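Local atomic coordinates of CalS10 (Micromonospora echinospora, PDB entry 6UK5), a protein that binds S-adenosylmethionine and probably transfers its methyl group to an aminopentose during calicheamicin biosynthesis. Residues 57-62 / 109-114; 78-83 / 100-105. One frame throughout, in Å; residues are numbered along the deposited sequence.

Contact 1: 57-62 / 109-114; sequences RLLDVG and FDLGVT. With SAM (S-adenosylmethionine), chain D.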
# COMPACT_ATOMS: atom_id res chain seq x y z
N ARG A 57 16.84 -16.54 -34.28
CA ARG A 57 15.79 -15.53 -34.39
C ARG A 57 14.63 -15.90 -33.47
O ARG A 57 14.07 -17.00 -33.59
CB ARG A 57 15.31 -15.40 -35.83
CG ARG A 57 16.33 -14.81 -36.79
CD ARG A 57 15.89 -14.99 -38.24
NE ARG A 57 14.50 -14.60 -38.46
CZ ARG A 57 14.08 -13.34 -38.57
NH1 ARG A 57 14.93 -12.33 -38.47
NH2 ARG A 57 12.79 -13.09 -38.77
N LEU A 58 14.26 -14.98 -32.58
CA LEU A 58 13.18 -15.21 -31.63
C LEU A 58 12.21 -14.04 -31.63
O LEU A 58 12.61 -12.88 -31.78
CB LEU A 58 13.72 -15.42 -30.20
CG LEU A 58 12.65 -15.68 -29.13
CD1 LEU A 58 13.19 -16.65 -28.11
CD2 LEU A 58 12.20 -14.40 -28.44
N LEU A 59 10.93 -14.36 -31.45
CA LEU A 59 9.86 -13.37 -31.34
C LEU A 59 9.06 -13.64 -30.08
O LEU A 59 8.54 -14.74 -29.89
CB LEU A 59 8.94 -13.41 -32.57
CG LEU A 59 7.62 -12.65 -32.46
CD1 LEU A 59 7.83 -11.16 -32.51
CD2 LEU A 59 6.67 -13.09 -33.57
N ASP A 60 8.96 -12.63 -29.21
CA ASP A 60 8.12 -12.70 -28.02
C ASP A 60 6.79 -12.03 -28.34
O ASP A 60 6.76 -10.85 -28.71
CB ASP A 60 8.80 -12.04 -26.82
CG ASP A 60 8.08 -12.31 -25.53
OD1 ASP A 60 7.20 -13.21 -25.52
OD2 ASP A 60 8.39 -11.63 -24.52
N VAL A 61 5.70 -12.78 -28.19
CA VAL A 61 4.37 -12.32 -28.56
C VAL A 61 3.62 -11.92 -27.30
O VAL A 61 3.58 -12.68 -26.33
CB VAL A 61 3.61 -13.41 -29.34
CG1 VAL A 61 2.18 -12.99 -29.57
CG2 VAL A 61 4.30 -13.68 -30.67
N GLY A 62 3.03 -10.73 -27.32
CA GLY A 62 2.48 -10.14 -26.11
C GLY A 62 3.59 -9.86 -25.12
O GLY A 62 3.47 -10.15 -23.93
N PHE A 109 -1.46 -10.79 -36.57
CA PHE A 109 -0.28 -10.08 -37.05
C PHE A 109 0.36 -10.83 -38.21
O PHE A 109 0.17 -12.04 -38.39
CB PHE A 109 0.74 -9.91 -35.92
CG PHE A 109 1.42 -11.19 -35.51
CD1 PHE A 109 0.73 -12.18 -34.83
CD2 PHE A 109 2.77 -11.38 -35.78
CE1 PHE A 109 1.37 -13.35 -34.44
CE2 PHE A 109 3.40 -12.55 -35.39
CZ PHE A 109 2.70 -13.53 -34.73
N ASP A 110 1.13 -10.09 -39.01
CA ASP A 110 1.92 -10.66 -40.09
C ASP A 110 3.16 -9.81 -40.26
O ASP A 110 3.05 -8.61 -40.53
CB ASP A 110 1.12 -10.72 -41.40
CG ASP A 110 1.86 -11.46 -42.49
OD1 ASP A 110 3.10 -11.62 -42.38
OD2 ASP A 110 1.20 -11.89 -43.46
N LEU A 111 4.33 -10.42 -40.09
CA LEU A 111 5.59 -9.72 -40.20
C LEU A 111 6.40 -10.18 -41.41
O LEU A 111 7.53 -9.73 -41.60
CB LEU A 111 6.42 -9.92 -38.93
CG LEU A 111 5.74 -9.57 -37.60
CD1 LEU A 111 6.41 -10.30 -36.45
CD2 LEU A 111 5.71 -8.07 -37.36
N GLY A 112 5.83 -11.07 -42.23
CA GLY A 112 6.47 -11.50 -43.46
C GLY A 112 7.72 -12.33 -43.27
O GLY A 112 8.34 -12.70 -44.27
N VAL A 113 8.09 -12.65 -42.04
CA VAL A 113 9.34 -13.33 -41.75
C VAL A 113 9.08 -14.49 -40.80
O VAL A 113 8.13 -14.47 -40.01
CB VAL A 113 10.37 -12.35 -41.15
CG1 VAL A 113 10.85 -11.37 -42.21
CG2 VAL A 113 9.77 -11.61 -39.96
N THR A 114 9.94 -15.51 -40.88
CA THR A 114 9.92 -16.62 -39.95
C THR A 114 10.94 -16.40 -38.83
O THR A 114 11.87 -15.60 -38.96
CB THR A 114 10.20 -17.95 -40.65
OG1 THR A 114 11.52 -17.95 -41.21
CG2 THR A 114 9.17 -18.22 -41.74
N SAM D . 5.48 -11.29 -21.75
CA SAM D . 4.82 -10.32 -20.92
C SAM D . 5.45 -10.23 -19.50
O SAM D . 5.69 -11.31 -18.89
OXT SAM D . 5.67 -9.09 -19.06
CB SAM D . 3.33 -10.64 -20.82
CG SAM D . 2.60 -9.38 -20.40
SD SAM D . 1.01 -9.93 -19.75
CE SAM D . 0.56 -8.52 -18.75
C5' SAM D . -0.20 -9.78 -21.11
C4' SAM D . 0.14 -8.89 -22.31
O4' SAM D . -0.58 -9.36 -23.46
C3' SAM D . -0.24 -7.41 -22.13
O3' SAM D . 0.92 -6.60 -22.03
C2' SAM D . -1.04 -7.06 -23.40
O2' SAM D . -0.57 -5.86 -24.01
C1' SAM D . -0.82 -8.27 -24.31
N9 SAM D . -1.95 -8.60 -25.17
C8 SAM D . -3.22 -8.92 -24.79
N7 SAM D . -4.01 -9.25 -25.79
C5 SAM D . -3.20 -9.14 -26.90
C6 SAM D . -3.43 -9.38 -28.27
N6 SAM D . -4.61 -9.74 -28.78
N1 SAM D . -2.39 -9.22 -29.12
C2 SAM D . -1.20 -8.84 -28.62
N3 SAM D . -0.88 -8.58 -27.35
C4 SAM D . -1.92 -8.75 -26.54
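Arg57 grips the carbonyl oxygen of Thr114 side-on with two nitrogens, at the start of the first strand of a Rossmann-like class I methyltransferase sheet. NE reaches Thr114 O at 2.9 Å from within the carbonyl plane, whereas NH2 meets the same oxygen at 2.7 Å, tilted 31° from that plane. A bend at chi3 (48°) places NE for this grip, and the oxygen lies close to the plane of the guanidinium. The Arg57 side chain crosses Val113 at about a right angle, with NH2 3.5 Å from Val113 CB. An alanine in place of Arg57 would probably leave Thr114 O without these two donors and the end of the 109-114 loop less firmly tied to the strand.

Strand alternation brings Leu59 and Val61 to the same side as Arg57, where they meet the apolar part of the loop. Leu59 CD2 reaches tip to tip toward two side chains, lying 3.8 Å from Phe109 CE2 and 4.0 Å from Leu111 CD1. Farther along, Val61 CG2 approaches Phe109 CZ at 4.4 Å. The Phe109 ring stacks on His144 and also touches Leu82 of the neighbouring strand. Leu58 and Asp60 point to the other face of the sheet, against helix 67-73.

The loop contains an Asx turn, in which Gly112 N donates to Asp110 OD1 at 2.8 Å. Outside the two segments, Phe115 makes a cation-pi contact with Arg57, whose backbone N donates to the Asp116 side chain (OD2). At the strand's C-terminal end begins what is probably the glycine-rich loop typical of nucleotide-binding Rossmann folds; there Gly62 O takes a weak hydrogen bond from the amino N of S-adenosylmethionine at 3.2 Å.

Contact 2: 78-83 / 100-105; sequences HVEGLE and RLHAGD. With SAM (S-adenosylmethionine), chain D.
A beta-alpha-beta unit is closed by the parallel pairing of Gly81, Leu82 and Glu83 with Leu101, His102 and Ala103, helix 86-95 forming the crossover. His102 N donates to Gly81 O at 2.9 Å, Glu83 N to His102 O at 3.0 Å and, past the end of the short strand, Gly104 N to Glu83 O at 3.0 Å.

On one face, His102 NE2 donates to Glu80 OE1 at 2.6 Å. It meets that oxygen nearly along its C-O axis, ring and carboxylate planes 26° apart. CG of Glu80 stands anti to its carbonyl carbon (chi1 -61°) and the chain then extends, chi2 of -166° placing CD at the ring edge. Leu82 lies across His102 at about a right angle, CD2 3.7 Å from His102 CB, while CD1 rests 3.7 Å from Gly104 O. On the opposite face Leu101 folds CD2 over Gly81, where a beta carbon would collide with it, and packs against Leu89 and Ala92 of helix 86-95.

As in other class I methyltransferases, an acidic residue at the second strand's tip faces the cofactor ribose: Glu83 OE2 accepts from O3' of S-adenosylmethionine at 3.1 Å. The backbone N atoms of Gly64 and Ala85 hold the Glu83 carboxylate at OE1 and OE2, respectively. Asp105 binds the adenine amino group, its OD1 accepting from N6 at 2.8 Å and OD2 salt-bridged to Arg107.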
# COMPACT_ATOMS: atom_id res chain seq x y z
N HIS A 78 19.31 -12.29 -32.91
CA HIS A 78 18.22 -11.42 -33.33
C HIS A 78 16.97 -11.73 -32.52
O HIS A 78 16.61 -12.90 -32.35
CB HIS A 78 17.93 -11.56 -34.83
CG HIS A 78 16.92 -10.58 -35.34
ND1 HIS A 78 16.15 -10.82 -36.46
CD2 HIS A 78 16.51 -9.39 -34.85
CE1 HIS A 78 15.34 -9.80 -36.66
NE2 HIS A 78 15.53 -8.92 -35.70
N VAL A 79 16.33 -10.69 -32.02
CA VAL A 79 15.17 -10.80 -31.16
C VAL A 79 14.18 -9.71 -31.56
O VAL A 79 14.58 -8.60 -31.92
CB VAL A 79 15.60 -10.67 -29.68
CG1 VAL A 79 14.45 -10.29 -28.81
CG2 VAL A 79 16.23 -11.97 -29.19
N GLU A 80 12.89 -10.03 -31.50
CA GLU A 80 11.85 -9.07 -31.84
C GLU A 80 10.68 -9.22 -30.87
O GLU A 80 10.60 -10.18 -30.10
CB GLU A 80 11.35 -9.25 -33.28
CG GLU A 80 12.41 -9.05 -34.35
CD GLU A 80 11.81 -8.89 -35.74
OE1 GLU A 80 10.64 -8.47 -35.84
OE2 GLU A 80 12.51 -9.18 -36.73
N GLY A 81 9.76 -8.26 -30.94
CA GLY A 81 8.61 -8.25 -30.06
C GLY A 81 7.35 -7.89 -30.80
O GLY A 81 7.37 -7.23 -31.85
N LEU A 82 6.23 -8.33 -30.24
CA LEU A 82 4.90 -8.06 -30.78
C LEU A 82 3.98 -7.79 -29.60
O LEU A 82 3.92 -8.59 -28.66
CB LEU A 82 4.41 -9.24 -31.62
CG LEU A 82 3.16 -9.15 -32.51
CD1 LEU A 82 1.90 -9.01 -31.68
CD2 LEU A 82 3.27 -8.01 -33.51
N GLU A 83 3.28 -6.66 -29.64
CA GLU A 83 2.54 -6.17 -28.48
C GLU A 83 1.41 -5.27 -28.95
O GLU A 83 1.59 -4.46 -29.87
CB GLU A 83 3.47 -5.41 -27.52
CG GLU A 83 2.76 -4.74 -26.36
CD GLU A 83 2.00 -5.72 -25.49
OE1 GLU A 83 2.33 -6.92 -25.49
OE2 GLU A 83 1.05 -5.27 -24.81
N ARG A 100 13.83 -4.39 -32.88
CA ARG A 100 12.63 -4.18 -33.68
C ARG A 100 11.42 -4.68 -32.90
O ARG A 100 11.29 -5.89 -32.65
CB ARG A 100 12.74 -4.88 -35.03
CG ARG A 100 11.57 -4.56 -35.97
CD ARG A 100 11.55 -3.08 -36.38
NE ARG A 100 10.36 -2.73 -37.15
CZ ARG A 100 9.36 -1.97 -36.70
NH1 ARG A 100 9.39 -1.47 -35.47
NH2 ARG A 100 8.32 -1.71 -37.48
N LEU A 101 10.54 -3.76 -32.53
CA LEU A 101 9.30 -4.07 -31.83
C LEU A 101 8.13 -3.67 -32.72
O LEU A 101 8.18 -2.63 -33.39
CB LEU A 101 9.23 -3.33 -30.50
CG LEU A 101 10.36 -3.63 -29.52
CD1 LEU A 101 10.12 -2.95 -28.18
CD2 LEU A 101 10.52 -5.13 -29.31
N HIS A 102 7.09 -4.48 -32.72
CA HIS A 102 5.94 -4.29 -33.59
C HIS A 102 4.67 -4.13 -32.77
O HIS A 102 4.44 -4.87 -31.81
CB HIS A 102 5.78 -5.47 -34.55
CG HIS A 102 7.02 -5.81 -35.31
ND1 HIS A 102 7.27 -5.35 -36.58
CD2 HIS A 102 8.09 -6.57 -34.96
CE1 HIS A 102 8.44 -5.81 -36.99
NE2 HIS A 102 8.96 -6.56 -36.03
N ALA A 103 3.85 -3.15 -33.15
CA ALA A 103 2.50 -3.07 -32.63
C ALA A 103 1.63 -4.01 -33.44
O ALA A 103 1.63 -3.97 -34.67
CB ALA A 103 1.97 -1.64 -32.72
N GLY A 104 0.89 -4.87 -32.75
CA GLY A 104 0.13 -5.87 -33.47
C GLY A 104 -0.82 -6.61 -32.55
O GLY A 104 -0.75 -6.50 -31.33
N ASP A 105 -1.70 -7.38 -33.19
CA ASP A 105 -2.63 -8.26 -32.50
C ASP A 105 -2.18 -9.70 -32.66
O ASP A 105 -1.90 -10.16 -33.77
CB ASP A 105 -4.05 -8.08 -33.03
CG ASP A 105 -5.10 -8.67 -32.10
OD1 ASP A 105 -4.88 -9.78 -31.59
OD2 ASP A 105 -6.13 -8.00 -31.88
N SAM D . 5.48 -11.29 -21.75
CA SAM D . 4.82 -10.32 -20.92
C SAM D . 5.45 -10.23 -19.50
O SAM D . 5.69 -11.31 -18.89
OXT SAM D . 5.67 -9.09 -19.06
CB SAM D . 3.33 -10.64 -20.82
CG SAM D . 2.60 -9.38 -20.40
SD SAM D . 1.01 -9.93 -19.75
CE SAM D . 0.56 -8.52 -18.75
C5' SAM D . -0.20 -9.78 -21.11
C4' SAM D . 0.14 -8.89 -22.31
O4' SAM D . -0.58 -9.36 -23.46
C3' SAM D . -0.24 -7.41 -22.13
O3' SAM D . 0.92 -6.60 -22.03
C2' SAM D . -1.04 -7.06 -23.40
O2' SAM D . -0.57 -5.86 -24.01
C1' SAM D . -0.82 -8.27 -24.31
N9 SAM D . -1.95 -8.60 -25.17
C8 SAM D . -3.22 -8.92 -24.79
N7 SAM D . -4.01 -9.25 -25.79
C5 SAM D . -3.20 -9.14 -26.90
C6 SAM D . -3.43 -9.38 -28.27
N6 SAM D . -4.61 -9.74 -28.78
N1 SAM D . -2.39 -9.22 -29.12
C2 SAM D . -1.20 -8.84 -28.62
N3 SAM D . -0.88 -8.58 -27.35
C4 SAM D . -1.92 -8.75 -26.54
O HOH W 1 14.90 -6.55 -33.34

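Overall arrangement
After an N-terminal strand, 14-16, and helices 20-32 and 37-51, the chain enters strand 57-61, passes through helix 67-73 and returns as strand 78-83 beside it. Helix 86-95 then carries it to strand 101-103, where contact 2 closes the shorter loop. Only after this does the chain come back as segment 109-114 to strand 57-61, so contact 2 is nested inside the loop closed by contact 1. The two are joined through the sheet, where Leu58 O probably bonds to Glu80 N and Asp60 O to Leu82 N. Together they tie the outermost strand, 101-103, and the connection to strand 115-120 onto the same half of the sheet, and both reach S-adenosylmethionine.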